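Local coordinates for farnesyl pyrophosphate synthetase (Staphylococcus aureus, PDB 5H9D), which probably catalyses the magnesium-dependent elongation of short allylic diphosphates with isopentenyl diphosphate to make heptaprenyl diphosphate, at residues P246-K251 / Q269-S274; D213-E218 / D275-A280; F47-S52 / E58-Q63; V179-S184 / E189-L194; D82-K87 / T96-W101. All coordinates share one frame; numbering follows the deposited sequence.

In the fold
Followed from the N terminus, the chain of this mainly helical prenyl synthase first closes a short loop at contact 3, where helix 43-51 turns back to the start of helix 62-85. The far end of that helix carries contact 5, which closes the small strand hairpin before helix 97-100. Contact 4 closes the turn between helices 158-183 and 188-215 and touches contact 3 through a probable hydrogen bond of 2.7 Å between Ser52 O and Ser184 OG. The end of helix 188-215 then opens contact 2, a long loop returning at helix 276-296. Contact 1 is contained within that loop and touches contact 2. The other contacts follow in series, and none cross.

Contact 1. Residues P246-K251 / Q269-S274; sequences PDFKLK and QIIRKS
Phe248 is inserted between helix 246-253 and the end of helix 261-272, where it meets the branched chains of Ile270 and Ile271. With CG anti to the backbone N (chi1 -172°), the ring is directed at the isoleucine pair. Its two neighbours are met at different points: CD1 lies 4.1 Å from Ile270 CG2, and CZ is also 4.1 Å from Ile271 CG1. The ring and Ile270 run alongside each other in opposing senses, whereas Ile271 crosses the ring's long direction at roughly a right angle. A broad aromatic side chain suits this place, since it can touch two consecutive isoleucines and still pack on Ile238 and Met242 of helix 236-243 and on Cys267.

Phe248 and Ile271 are buried, but Ile270 is partly exposed and marks the looser border. Towards solvent the chemistry turns polar: Lys251 uses its NZ in a salt bridge with OE1 of Glu263, in helix 261-272 itself. Beyond the isoleucines, Ser274 OG caps the backbone N of Ser276, preparing the next helix of the isoprenoid synthase fold. No hydrogen bond links the two segments directly. Between them the contact therefore relies on shape and hydrophobic burial, which set no single direction of approach, while the Lys251-Glu263 bridge adds a charged link between the same two helices at the margin.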
# COMPACT_ATOMS: atom_id res chain seq x y z
N PRO A 246 29.22 4.41 -23.15
CA PRO A 246 28.35 4.67 -24.31
C PRO A 246 27.94 3.45 -25.14
O PRO A 246 26.98 3.52 -25.92
CB PRO A 246 29.12 5.72 -25.11
CG PRO A 246 30.54 5.52 -24.69
CD PRO A 246 30.42 5.26 -23.21
N ASP A 247 28.64 2.33 -25.00
CA ASP A 247 28.26 1.12 -25.74
C ASP A 247 27.07 0.49 -25.02
O ASP A 247 26.07 0.12 -25.63
CB ASP A 247 29.39 0.09 -25.77
CG ASP A 247 30.63 0.61 -26.43
OD1 ASP A 247 31.74 0.41 -25.87
OD2 ASP A 247 30.50 1.21 -27.52
N PHE A 248 27.23 0.36 -23.70
CA PHE A 248 26.21 -0.22 -22.84
C PHE A 248 24.96 0.67 -22.88
O PHE A 248 23.84 0.17 -22.81
CB PHE A 248 26.76 -0.32 -21.41
CG PHE A 248 25.86 -1.08 -20.46
CD1 PHE A 248 25.75 -2.47 -20.55
CD2 PHE A 248 25.12 -0.42 -19.49
CE1 PHE A 248 24.92 -3.17 -19.68
CE2 PHE A 248 24.29 -1.12 -18.63
CZ PHE A 248 24.19 -2.49 -18.72
N LYS A 249 25.15 1.98 -23.01
CA LYS A 249 24.01 2.87 -23.07
C LYS A 249 23.14 2.56 -24.30
O LYS A 249 21.91 2.52 -24.21
CB LYS A 249 24.47 4.33 -23.11
CG LYS A 249 23.31 5.31 -23.09
CD LYS A 249 23.78 6.74 -22.96
CE LYS A 249 22.59 7.69 -23.05
NZ LYS A 249 23.01 9.12 -22.99
N LEU A 250 23.77 2.32 -25.44
CA LEU A 250 23.02 2.00 -26.64
C LEU A 250 22.50 0.57 -26.49
O LEU A 250 21.45 0.22 -27.02
CB LEU A 250 23.93 2.13 -27.86
CG LEU A 250 24.65 3.49 -27.90
CD1 LEU A 250 26.01 3.39 -28.62
CD2 LEU A 250 23.72 4.51 -28.56
N LYS A 251 23.23 -0.23 -25.73
CA LYS A 251 22.84 -1.60 -25.51
C LYS A 251 21.59 -1.66 -24.65
O LYS A 251 20.83 -2.64 -24.68
CB LYS A 251 23.99 -2.37 -24.86
CG LYS A 251 23.74 -3.86 -24.75
CD LYS A 251 25.04 -4.61 -24.52
CE LYS A 251 24.80 -6.08 -24.20
NZ LYS A 251 24.07 -6.75 -25.31
N GLN A 269 25.38 -9.47 -17.10
CA GLN A 269 26.73 -10.04 -16.94
C GLN A 269 27.79 -8.96 -17.01
O GLN A 269 28.88 -9.14 -16.50
CB GLN A 269 27.02 -11.07 -18.04
CG GLN A 269 27.56 -12.39 -17.51
CD GLN A 269 26.54 -13.11 -16.62
OE1 GLN A 269 25.46 -13.49 -17.08
NE2 GLN A 269 26.88 -13.29 -15.35
N ILE A 270 27.47 -7.84 -17.65
CA ILE A 270 28.40 -6.72 -17.78
C ILE A 270 28.42 -5.89 -16.50
O ILE A 270 29.47 -5.41 -16.08
CB ILE A 270 28.03 -5.80 -18.97
CG1 ILE A 270 28.21 -6.55 -20.30
CG2 ILE A 270 28.91 -4.56 -18.96
CD1 ILE A 270 29.65 -7.02 -20.57
N ILE A 271 27.26 -5.73 -15.88
CA ILE A 271 27.16 -4.96 -14.65
C ILE A 271 28.02 -5.54 -13.53
O ILE A 271 28.63 -4.79 -12.76
CB ILE A 271 25.67 -4.84 -14.17
CG1 ILE A 271 24.97 -3.68 -14.89
CG2 ILE A 271 25.61 -4.60 -12.68
CD1 ILE A 271 25.54 -2.28 -14.58
N ARG A 272 28.09 -6.86 -13.45
CA ARG A 272 28.85 -7.54 -12.40
C ARG A 272 30.36 -7.31 -12.38
O ARG A 272 30.91 -7.00 -11.32
CB ARG A 272 28.55 -9.03 -12.43
CG ARG A 272 27.07 -9.31 -12.32
CD ARG A 272 26.73 -10.76 -12.55
NE ARG A 272 26.99 -11.59 -11.38
CZ ARG A 272 26.49 -12.81 -11.20
NH1 ARG A 272 25.70 -13.34 -12.13
NH2 ARG A 272 26.74 -13.47 -10.08
N LYS A 273 31.04 -7.48 -13.51
CA LYS A 273 32.48 -7.26 -13.50
C LYS A 273 32.77 -5.76 -13.57
O LYS A 273 33.88 -5.33 -13.89
CB LYS A 273 33.16 -7.97 -14.68
CG LYS A 273 34.71 -7.97 -14.60
CD LYS A 273 35.21 -8.78 -13.39
CE LYS A 273 36.74 -8.89 -13.32
NZ LYS A 273 37.42 -7.62 -12.98
N SER A 274 31.74 -4.98 -13.24
CA SER A 274 31.82 -3.53 -13.29
C SER A 274 32.16 -2.87 -11.95
O SER A 274 32.08 -3.48 -10.87
CB SER A 274 30.49 -2.99 -13.82
OG SER A 274 30.48 -1.58 -13.90

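Contact 2. Residues D213-E218 / D275-A280; sequences DFTSTE and DSIDEA
The methyl group of Thr215 overlaps the branched end of Ile277, the two side chains meeting end to end. Thr215 stands near the end of helix 188-215, two residues after Asp213, the last aspartate of the second DDxxD motif; in this family that motif typically binds substrate diphosphate through magnesium. Thr215 CG2 lies 3.7 Å from Ile277 CG2 and 3.9 Å from Ile277 CD1, so the methyl rests against both branches.

Ile277 CD1 also reaches the backbone end of Phe214, 4.0 Å from its CB, while the aromatic ring leads away to pack on Ile238, Ile268 and Ile271. Isoleucine serves well here: CD1 bridges Thr215 and Phe214, while CG2 adds to the grip on Thr215, and the side chain also packs on Val211 and Ile271. Between the two segments the contact is made by carbon atoms, with no hydrogen bond across. Asp213 itself faces elsewhere, its OD1 accepting a hydrogen bond from the N of Asp228.

Threonine combines a methyl for the contact with a hydroxyl for its own helix. With chi1 at 60°, CG2 is directed to Ile277, while OG1 is hydrogen-bonded to the carbonyl O of Val211, one turn earlier.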
# COMPACT_ATOMS: atom_id res chain seq x y z
N ASP A 213 20.59 -7.51 -6.75
CA ASP A 213 19.82 -8.18 -7.77
C ASP A 213 20.77 -8.68 -8.85
O ASP A 213 20.40 -9.49 -9.70
CB ASP A 213 18.78 -7.21 -8.36
CG ASP A 213 17.50 -7.93 -8.77
OD1 ASP A 213 17.44 -8.45 -9.91
OD2 ASP A 213 16.55 -7.97 -7.94
N PHE A 214 22.02 -8.22 -8.79
CA PHE A 214 23.05 -8.61 -9.75
C PHE A 214 24.15 -9.45 -9.08
O PHE A 214 24.73 -10.34 -9.69
CB PHE A 214 23.68 -7.36 -10.37
CG PHE A 214 22.76 -6.62 -11.32
CD1 PHE A 214 22.51 -7.12 -12.60
CD2 PHE A 214 22.18 -5.42 -10.95
CE1 PHE A 214 21.70 -6.42 -13.49
CE2 PHE A 214 21.37 -4.72 -11.84
CZ PHE A 214 21.13 -5.23 -13.12
N THR A 215 24.40 -9.16 -7.82
CA THR A 215 25.46 -9.82 -7.06
C THR A 215 25.08 -11.07 -6.22
O THR A 215 25.97 -11.82 -5.80
CB THR A 215 26.13 -8.79 -6.14
OG1 THR A 215 25.16 -8.24 -5.23
CG2 THR A 215 26.74 -7.66 -6.97
N SER A 216 23.78 -11.28 -5.99
CA SER A 216 23.29 -12.39 -5.17
C SER A 216 23.17 -13.74 -5.90
O SER A 216 23.98 -14.07 -6.75
CB SER A 216 21.93 -12.00 -4.57
OG SER A 216 21.59 -12.76 -3.41
N THR A 217 22.14 -14.52 -5.57
CA THR A 217 21.98 -15.83 -6.20
C THR A 217 20.54 -16.20 -6.55
O THR A 217 19.60 -15.81 -5.83
CB THR A 217 22.55 -16.97 -5.28
OG1 THR A 217 21.79 -17.06 -4.06
CG2 THR A 217 24.02 -16.71 -4.96
N GLU A 218 20.37 -16.95 -7.64
CA GLU A 218 19.04 -17.38 -8.08
C GLU A 218 18.34 -18.02 -6.88
O GLU A 218 17.12 -17.87 -6.70
CB GLU A 218 19.15 -18.41 -9.23
CG GLU A 218 17.93 -18.52 -10.19
CD GLU A 218 16.67 -19.15 -9.56
OE1 GLU A 218 15.59 -19.12 -10.21
OE2 GLU A 218 16.75 -19.68 -8.42
N ASP A 275 32.54 -1.59 -12.05
CA ASP A 275 32.87 -0.79 -10.88
C ASP A 275 31.56 -0.18 -10.37
O ASP A 275 31.44 0.25 -9.22
CB ASP A 275 33.86 0.34 -11.24
CG ASP A 275 35.27 -0.19 -11.56
OD1 ASP A 275 35.77 -1.08 -10.83
OD2 ASP A 275 35.88 0.30 -12.53
N SER A 276 30.58 -0.15 -11.27
CA SER A 276 29.27 0.41 -10.99
C SER A 276 28.53 -0.29 -9.87
O SER A 276 27.72 0.32 -9.18
CB SER A 276 28.44 0.39 -12.26
OG SER A 276 28.98 1.32 -13.19
N ILE A 277 28.79 -1.56 -9.68
CA ILE A 277 28.15 -2.28 -8.60
C ILE A 277 28.72 -1.70 -7.32
O ILE A 277 28.06 -1.67 -6.29
CB ILE A 277 28.44 -3.78 -8.65
CG1 ILE A 277 27.41 -4.46 -9.52
CG2 ILE A 277 28.38 -4.38 -7.25
CD1 ILE A 277 26.00 -4.40 -8.95
N ASP A 278 29.95 -1.23 -7.40
CA ASP A 278 30.59 -0.67 -6.22
C ASP A 278 30.29 0.80 -6.03
O ASP A 278 30.19 1.28 -4.89
CB ASP A 278 32.10 -0.96 -6.28
CG ASP A 278 32.41 -2.45 -6.07
OD1 ASP A 278 32.36 -2.90 -4.89
OD2 ASP A 278 32.68 -3.16 -7.07
N GLU A 279 30.13 1.53 -7.13
CA GLU A 279 29.81 2.93 -7.02
C GLU A 279 28.40 2.99 -6.41
O GLU A 279 28.10 3.87 -5.60
CB GLU A 279 29.86 3.58 -8.40
CG GLU A 279 29.83 5.11 -8.37
CD GLU A 279 29.69 5.74 -9.76
OE1 GLU A 279 29.37 6.96 -9.86
OE2 GLU A 279 29.92 5.02 -10.76
N ALA A 280 27.55 2.02 -6.79
CA ALA A 280 26.18 1.96 -6.27
C ALA A 280 26.22 1.72 -4.76
O ALA A 280 25.63 2.47 -3.98
CB ALA A 280 25.42 0.85 -6.95

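Contact 3. Residues F47-S52 / E58-Q63; sequences FVILSS and EQTSEQ
The backbones approach most closely where Ile49 faces Thr60, their CA atoms 6.9 Å apart. Ile49 sits in the last turns of helix 43-51, whereas Thr60 lies in the extended chain leading to helix 62-85, with Ser61 at the N-cap of that helix. The contact is therefore the closure of a short helix-loop-helix turn, and its two sides are unlike: a helix end on one, a loop on the other.

The side chains meet around one methyl. Thr60 CG2 is 4.3 Å from Ile49 CG1 and 4.2 Å from Ser52 OG, touching an aliphatic chain and a hydroxyl at once. Threonine suits this buried place because its other branch can be used for a polar bond: OG1 is hydrogen-bonded to OE2 of Glu9 in helix 6-20. Ser52 likewise has its hydroxyl satisfied nearby. OG stands between the backbone N and the carbonyl carbon (chi1 76°), which turns it back to donate to Ile49 O at 2.7 Å. That bond lies in the carbonyl plane, on a lone pair, with a C=O...donor angle of 144°. Ile49 O also accepts from Ser52 N, so two donors of one residue grip this carbonyl.

Around the contact, helix 6-20 covers Ile49 through Met6, Glu9 and Val13, and helix 62-85 adds Ala68 against Ile49 and Thr64 against Ser52. Helix 158-183 packs on Val48 through Ser176, while Leu50 packs on Leu306 and Leu307 of helix 302-315.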
# COMPACT_ATOMS: atom_id res chain seq x y z
N PHE A 47 11.58 -0.24 13.42
CA PHE A 47 11.89 1.17 13.52
C PHE A 47 10.85 1.96 14.31
O PHE A 47 11.19 2.96 14.92
CB PHE A 47 12.06 1.77 12.13
CG PHE A 47 13.43 1.54 11.56
CD1 PHE A 47 14.55 1.98 12.25
CD2 PHE A 47 13.59 0.85 10.39
CE1 PHE A 47 15.81 1.73 11.78
CE2 PHE A 47 14.86 0.59 9.90
CZ PHE A 47 15.97 1.03 10.59
N VAL A 48 9.60 1.51 14.32
CA VAL A 48 8.57 2.21 15.07
C VAL A 48 8.83 2.06 16.58
O VAL A 48 8.85 3.06 17.32
CB VAL A 48 7.15 1.69 14.72
CG1 VAL A 48 6.12 2.44 15.52
CG2 VAL A 48 6.89 1.85 13.25
N ILE A 49 9.01 0.81 17.04
CA ILE A 49 9.31 0.57 18.45
C ILE A 49 10.53 1.45 18.82
O ILE A 49 10.40 2.38 19.61
CB ILE A 49 9.60 -0.98 18.73
CG1 ILE A 49 8.31 -1.74 19.08
CG2 ILE A 49 10.56 -1.16 19.91
CD1 ILE A 49 7.52 -2.17 17.89
N LEU A 50 11.69 1.19 18.21
CA LEU A 50 12.94 1.95 18.46
C LEU A 50 12.80 3.46 18.41
O LEU A 50 13.32 4.15 19.28
CB LEU A 50 14.04 1.55 17.48
CG LEU A 50 15.04 0.54 18.02
CD1 LEU A 50 16.18 0.44 17.06
CD2 LEU A 50 15.53 0.97 19.39
N SER A 51 12.12 3.98 17.39
CA SER A 51 11.90 5.42 17.26
C SER A 51 11.13 6.00 18.43
O SER A 51 11.16 7.20 18.65
CB SER A 51 11.10 5.74 15.99
OG SER A 51 11.88 5.59 14.82
N SER A 52 10.44 5.18 19.19
CA SER A 52 9.66 5.72 20.29
C SER A 52 10.40 5.82 21.61
O SER A 52 9.90 6.47 22.51
CB SER A 52 8.38 4.92 20.49
OG SER A 52 8.65 3.69 21.13
N GLU A 58 8.59 5.53 29.48
CA GLU A 58 9.69 4.72 30.02
C GLU A 58 9.66 3.26 29.55
O GLU A 58 10.57 2.46 29.83
CB GLU A 58 9.71 4.78 31.55
CG GLU A 58 8.38 4.48 32.22
CD GLU A 58 8.54 4.09 33.69
OE1 GLU A 58 7.53 4.13 34.42
OE2 GLU A 58 9.67 3.73 34.12
N GLN A 59 8.60 2.94 28.83
CA GLN A 59 8.37 1.62 28.28
C GLN A 59 7.50 1.82 27.05
O GLN A 59 6.79 2.83 26.94
CB GLN A 59 7.65 0.74 29.31
CG GLN A 59 6.24 1.23 29.67
CD GLN A 59 5.30 0.08 30.04
OE1 GLN A 59 4.06 0.21 29.99
NE2 GLN A 59 5.89 -1.06 30.42
N THR A 60 7.54 0.88 26.11
CA THR A 60 6.74 0.98 24.89
C THR A 60 5.25 0.90 25.20
O THR A 60 4.79 -0.06 25.80
CB THR A 60 7.08 -0.16 23.92
OG1 THR A 60 8.48 -0.44 23.98
CG2 THR A 60 6.74 0.25 22.54
N SER A 61 4.49 1.91 24.77
CA SER A 61 3.05 1.92 25.01
C SER A 61 2.24 1.09 24.00
O SER A 61 2.75 0.70 22.94
CB SER A 61 2.54 3.38 25.03
OG SER A 61 2.78 4.07 23.83
N GLU A 62 0.98 0.80 24.33
CA GLU A 62 0.15 0.03 23.43
C GLU A 62 -0.05 0.83 22.14
O GLU A 62 -0.09 0.26 21.05
CB GLU A 62 -1.22 -0.26 24.06
CG GLU A 62 -2.08 -1.27 23.27
CD GLU A 62 -1.28 -2.50 22.84
OE1 GLU A 62 -0.36 -2.91 23.58
OE2 GLU A 62 -1.55 -3.06 21.76
N GLN A 63 -0.16 2.14 22.27
CA GLN A 63 -0.34 2.99 21.11
C GLN A 63 0.79 2.83 20.10
O GLN A 63 0.56 2.96 18.90
CB GLN A 63 -0.45 4.47 21.53
CG GLN A 63 -0.25 5.42 20.36
CD GLN A 63 -0.54 6.87 20.68
OE1 GLN A 63 -0.30 7.75 19.87
NE2 GLN A 63 -1.06 7.11 21.86

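Contact 4. Residues V179-S184 / E189-L194; sequences VGAITS and ETVRKL
No flat group lies between Ala181 and Ile182 on one helix and Val191 and Leu194 on the other; the contact is wholly aliphatic. The flat groups belong to the outer side of helix 188-215, where the guanidinium of Arg192 and the carboxylate of Glu189 form a long ion pair, NH1 to OE2 at 3.8 Å. The oxygen is well out of the guanidinium plane, so no N-H points at it and only charge attracts. Lys193 NZ makes a second long pair with OE1 of the same glutamate. Three and four residues along from Glu189, Arg192 and Lys193 come round to the same outer side of the helix, and take no part in the interface.

Across the interface Val191 presents both methyls. CG1 is 3.7 Å from Ile182 CG1, and CG2 is 4.0 Å from Ala181 CB. The valine and isoleucine side chains lie roughly perpendicular to each other. This is an antiparallel helical hairpin within the all-alpha isoprenoid synthase fold: the short axes run at 159° and pass 8.9 Å apart. Alanine belongs at the nearest point, opposite Val191, since its single methyl lets the backbones draw in to 5.7 Å between CA atoms. Leu194, one turn further along, adds its CD1 at 3.9 Å from the same Ala181 CB. With CG beside the backbone N (chi1 -70°), its chain also reaches Phe54 in the loop nearby. Ile182 is partly exposed and also packs on Val129 of helix 127-150; Ser184 OG, at the hairpin's turn, is hydrogen-bonded to Ser52 O.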
# COMPACT_ATOMS: atom_id res chain seq x y z
N VAL A 179 6.45 8.80 13.02
CA VAL A 179 5.26 8.47 13.78
C VAL A 179 5.64 7.77 15.09
O VAL A 179 5.09 8.05 16.16
CB VAL A 179 4.36 7.52 12.95
CG1 VAL A 179 3.15 7.10 13.76
CG2 VAL A 179 3.95 8.20 11.65
N GLY A 180 6.60 6.88 15.02
CA GLY A 180 7.00 6.17 16.21
C GLY A 180 7.43 7.11 17.32
O GLY A 180 7.24 6.84 18.51
N ALA A 181 8.04 8.23 16.94
CA ALA A 181 8.49 9.20 17.92
C ALA A 181 7.30 10.06 18.34
O ALA A 181 7.14 10.39 19.51
CB ALA A 181 9.58 10.06 17.32
N ILE A 182 6.45 10.40 17.37
CA ILE A 182 5.28 11.22 17.63
C ILE A 182 4.29 10.49 18.49
O ILE A 182 3.40 11.12 19.06
CB ILE A 182 4.58 11.63 16.34
CG1 ILE A 182 5.50 12.57 15.53
CG2 ILE A 182 3.23 12.30 16.64
CD1 ILE A 182 4.95 12.95 14.19
N THR A 183 4.41 9.17 18.58
CA THR A 183 3.46 8.44 19.44
C THR A 183 3.82 8.55 20.93
O THR A 183 2.92 8.55 21.77
CB THR A 183 3.36 6.93 19.08
OG1 THR A 183 4.61 6.28 19.35
CG2 THR A 183 3.00 6.75 17.64
N SER A 184 5.11 8.63 21.24
CA SER A 184 5.57 8.72 22.63
C SER A 184 5.90 10.17 23.01
O SER A 184 6.70 10.44 23.91
CB SER A 184 6.81 7.83 22.84
OG SER A 184 7.88 8.23 22.01
N GLU A 189 12.57 18.49 17.43
CA GLU A 189 13.91 18.08 16.99
C GLU A 189 14.15 16.60 16.90
O GLU A 189 14.59 16.11 15.87
CB GLU A 189 14.98 18.69 17.90
CG GLU A 189 15.54 19.95 17.32
CD GLU A 189 16.10 19.74 15.92
OE1 GLU A 189 17.11 18.99 15.77
OE2 GLU A 189 15.53 20.33 14.97
N THR A 190 13.89 15.89 17.98
CA THR A 190 14.07 14.45 18.01
C THR A 190 13.24 13.79 16.90
O THR A 190 13.70 12.87 16.25
CB THR A 190 13.69 13.88 19.40
OG1 THR A 190 12.47 14.48 19.85
CG2 THR A 190 14.80 14.18 20.41
N VAL A 191 12.02 14.29 16.69
CA VAL A 191 11.15 13.76 15.65
C VAL A 191 11.76 14.09 14.29
O VAL A 191 11.93 13.21 13.43
CB VAL A 191 9.71 14.37 15.72
CG1 VAL A 191 8.87 13.88 14.55
CG2 VAL A 191 9.04 13.98 17.02
N ARG A 192 12.09 15.36 14.09
CA ARG A 192 12.69 15.78 12.83
C ARG A 192 13.94 14.94 12.63
O ARG A 192 14.27 14.54 11.51
CB ARG A 192 13.03 17.27 12.88
CG ARG A 192 12.53 18.04 11.66
CD ARG A 192 13.27 17.66 10.40
NE ARG A 192 14.40 18.55 10.13
CZ ARG A 192 15.49 18.68 10.89
NH1 ARG A 192 15.64 17.98 12.01
NH2 ARG A 192 16.45 19.53 10.51
N LYS A 193 14.63 14.66 13.72
CA LYS A 193 15.84 13.86 13.67
C LYS A 193 15.53 12.43 13.19
O LYS A 193 16.18 11.89 12.30
CB LYS A 193 16.50 13.81 15.04
CG LYS A 193 18.00 13.67 14.98
CD LYS A 193 18.57 14.95 14.41
CE LYS A 193 18.48 16.12 15.44
NZ LYS A 193 19.32 15.88 16.69
N LEU A 194 14.52 11.82 13.80
CA LEU A 194 14.16 10.46 13.43
C LEU A 194 13.48 10.40 12.06
O LEU A 194 13.63 9.42 11.33
CB LEU A 194 13.32 9.84 14.54
CG LEU A 194 14.22 9.59 15.76
CD1 LEU A 194 13.39 9.36 17.02
CD2 LEU A 194 15.13 8.42 15.49

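Contact 5. Residues D82-K87 / T96-W101; sequences DDVIDK and TISKKW. With PO4 (phosphate ion), chain H.
The first DDxxD motif, residues 82-86, sets Asp83 against Thr96 and Val84 against Ser98. In this family the motif typically binds substrate diphosphate through magnesium. Asp83 and Thr96 cross obliquely: Thr96 CG2 lies 3.6 Å from Asp83 CG, so the methyl rests beside the root of the carboxylate rather than bonding to it. Asp83 instead directs OD1 to a salt bridge with NH1 of Arg91, from the strand hairpin that connects the two segments. Threonine fits because its methyl covers the aspartate's carbon stem while OG1 makes a weak hydrogen bond to Ser88 O.

Val84 CG2 comes 3.8 Å from Ser98 OG, and small serine admits the branched valine closely; apart from this contact, Lys100 NZ makes a weak hydrogen bond to a phosphate ion, probably from the crystallisation liquor.

Helix 103-121 packs on Val84 and Ser98 through Ala106, and helix 26-38 packs on Ile97 through Ala31 and His34. Ile71 and Leu72 of the partner subunit rest on Val84 and Ile85, placing the end of helix 62-85 at the heterodimer interface.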
# COMPACT_ATOMS: atom_id res chain seq x y z
N ASP A 82 1.48 -6.35 -4.88
CA ASP A 82 2.66 -6.32 -5.73
C ASP A 82 2.89 -7.63 -6.50
O ASP A 82 3.17 -7.58 -7.70
CB ASP A 82 3.89 -5.91 -4.94
CG ASP A 82 4.21 -4.41 -5.08
OD1 ASP A 82 3.51 -3.71 -5.86
OD2 ASP A 82 5.18 -3.95 -4.41
N ASP A 83 2.74 -8.79 -5.86
CA ASP A 83 2.95 -10.05 -6.56
C ASP A 83 1.88 -10.35 -7.64
O ASP A 83 2.09 -11.24 -8.47
CB ASP A 83 3.00 -11.23 -5.58
CG ASP A 83 3.97 -11.00 -4.43
OD1 ASP A 83 5.14 -10.63 -4.69
OD2 ASP A 83 3.57 -11.20 -3.26
N VAL A 84 0.73 -9.66 -7.60
CA VAL A 84 -0.32 -9.86 -8.59
C VAL A 84 0.08 -9.08 -9.83
O VAL A 84 -0.17 -9.50 -10.96
CB VAL A 84 -1.73 -9.31 -8.16
CG1 VAL A 84 -2.71 -9.39 -9.34
CG2 VAL A 84 -2.31 -10.12 -7.00
N ILE A 85 0.69 -7.93 -9.62
CA ILE A 85 1.09 -7.11 -10.75
C ILE A 85 2.29 -7.70 -11.50
O ILE A 85 2.32 -7.69 -12.72
CB ILE A 85 1.42 -5.67 -10.28
CG1 ILE A 85 0.20 -5.06 -9.62
CG2 ILE A 85 1.85 -4.81 -11.46
CD1 ILE A 85 0.45 -3.72 -9.04
N ASP A 86 3.27 -8.22 -10.77
CA ASP A 86 4.48 -8.76 -11.39
C ASP A 86 4.40 -10.22 -11.80
O ASP A 86 5.44 -10.82 -12.08
CB ASP A 86 5.69 -8.65 -10.44
CG ASP A 86 5.95 -7.22 -9.96
OD1 ASP A 86 5.51 -6.25 -10.63
OD2 ASP A 86 6.63 -7.09 -8.91
N LYS A 87 3.20 -10.80 -11.83
CA LYS A 87 3.08 -12.20 -12.19
C LYS A 87 4.13 -13.01 -11.42
O LYS A 87 4.52 -14.10 -11.82
CB LYS A 87 3.26 -12.36 -13.70
CG LYS A 87 2.03 -12.00 -14.54
CD LYS A 87 2.40 -11.77 -16.02
CE LYS A 87 1.24 -12.01 -16.98
NZ LYS A 87 1.11 -13.45 -17.42
N THR A 96 3.00 -17.16 -3.88
CA THR A 96 2.35 -15.88 -3.66
C THR A 96 0.87 -16.24 -3.59
O THR A 96 0.48 -17.29 -4.09
CB THR A 96 2.68 -14.90 -4.81
OG1 THR A 96 2.35 -15.48 -6.07
CG2 THR A 96 4.15 -14.59 -4.80
N ILE A 97 0.06 -15.39 -2.96
CA ILE A 97 -1.36 -15.70 -2.83
C ILE A 97 -2.01 -15.94 -4.17
O ILE A 97 -2.73 -16.90 -4.37
CB ILE A 97 -2.12 -14.58 -2.07
CG1 ILE A 97 -1.41 -14.27 -0.76
CG2 ILE A 97 -3.56 -15.02 -1.75
CD1 ILE A 97 -1.26 -15.44 0.10
N SER A 98 -1.77 -15.04 -5.10
CA SER A 98 -2.33 -15.17 -6.45
C SER A 98 -2.08 -16.57 -7.03
O SER A 98 -2.86 -17.05 -7.82
CB SER A 98 -1.74 -14.09 -7.35
OG SER A 98 -0.61 -13.51 -6.69
N LYS A 99 -1.02 -17.24 -6.62
CA LYS A 99 -0.74 -18.58 -7.15
C LYS A 99 -1.22 -19.73 -6.30
O LYS A 99 -1.49 -20.80 -6.83
CB LYS A 99 0.75 -18.78 -7.44
CG LYS A 99 1.20 -18.14 -8.74
CD LYS A 99 2.44 -18.82 -9.29
CE LYS A 99 2.86 -18.17 -10.59
NZ LYS A 99 1.66 -17.98 -11.47
N LYS A 100 -1.35 -19.52 -4.99
CA LYS A 100 -1.82 -20.56 -4.09
C LYS A 100 -3.33 -20.64 -4.18
O LYS A 100 -3.91 -21.67 -3.93
CB LYS A 100 -1.42 -20.23 -2.66
CG LYS A 100 -1.28 -21.41 -1.74
CD LYS A 100 -0.93 -20.96 -0.34
CE LYS A 100 -0.44 -22.12 0.51
NZ LYS A 100 -1.20 -23.39 0.25
N TRP A 101 -3.97 -19.54 -4.54
CA TRP A 101 -5.42 -19.48 -4.67
C TRP A 101 -5.71 -18.92 -6.07
O TRP A 101 -5.79 -19.67 -7.04
CB TRP A 101 -6.03 -18.56 -3.59
CG TRP A 101 -6.09 -19.15 -2.19
CD1 TRP A 101 -7.10 -19.91 -1.65
CD2 TRP A 101 -5.11 -19.01 -1.14
NE1 TRP A 101 -6.82 -20.23 -0.36
CE2 TRP A 101 -5.60 -19.70 -0.02
CE3 TRP A 101 -3.86 -18.38 -1.06
CZ2 TRP A 101 -4.89 -19.77 1.18
CZ3 TRP A 101 -3.15 -18.46 0.14
CH2 TRP A 101 -3.68 -19.15 1.25
P PO4 H . 2.22 -24.77 0.12
O1 PO4 H . 2.03 -24.93 1.58
O2 PO4 H . 1.15 -25.50 -0.61
O3 PO4 H . 2.16 -23.33 -0.23
O4 PO4 H . 3.55 -25.31 -0.27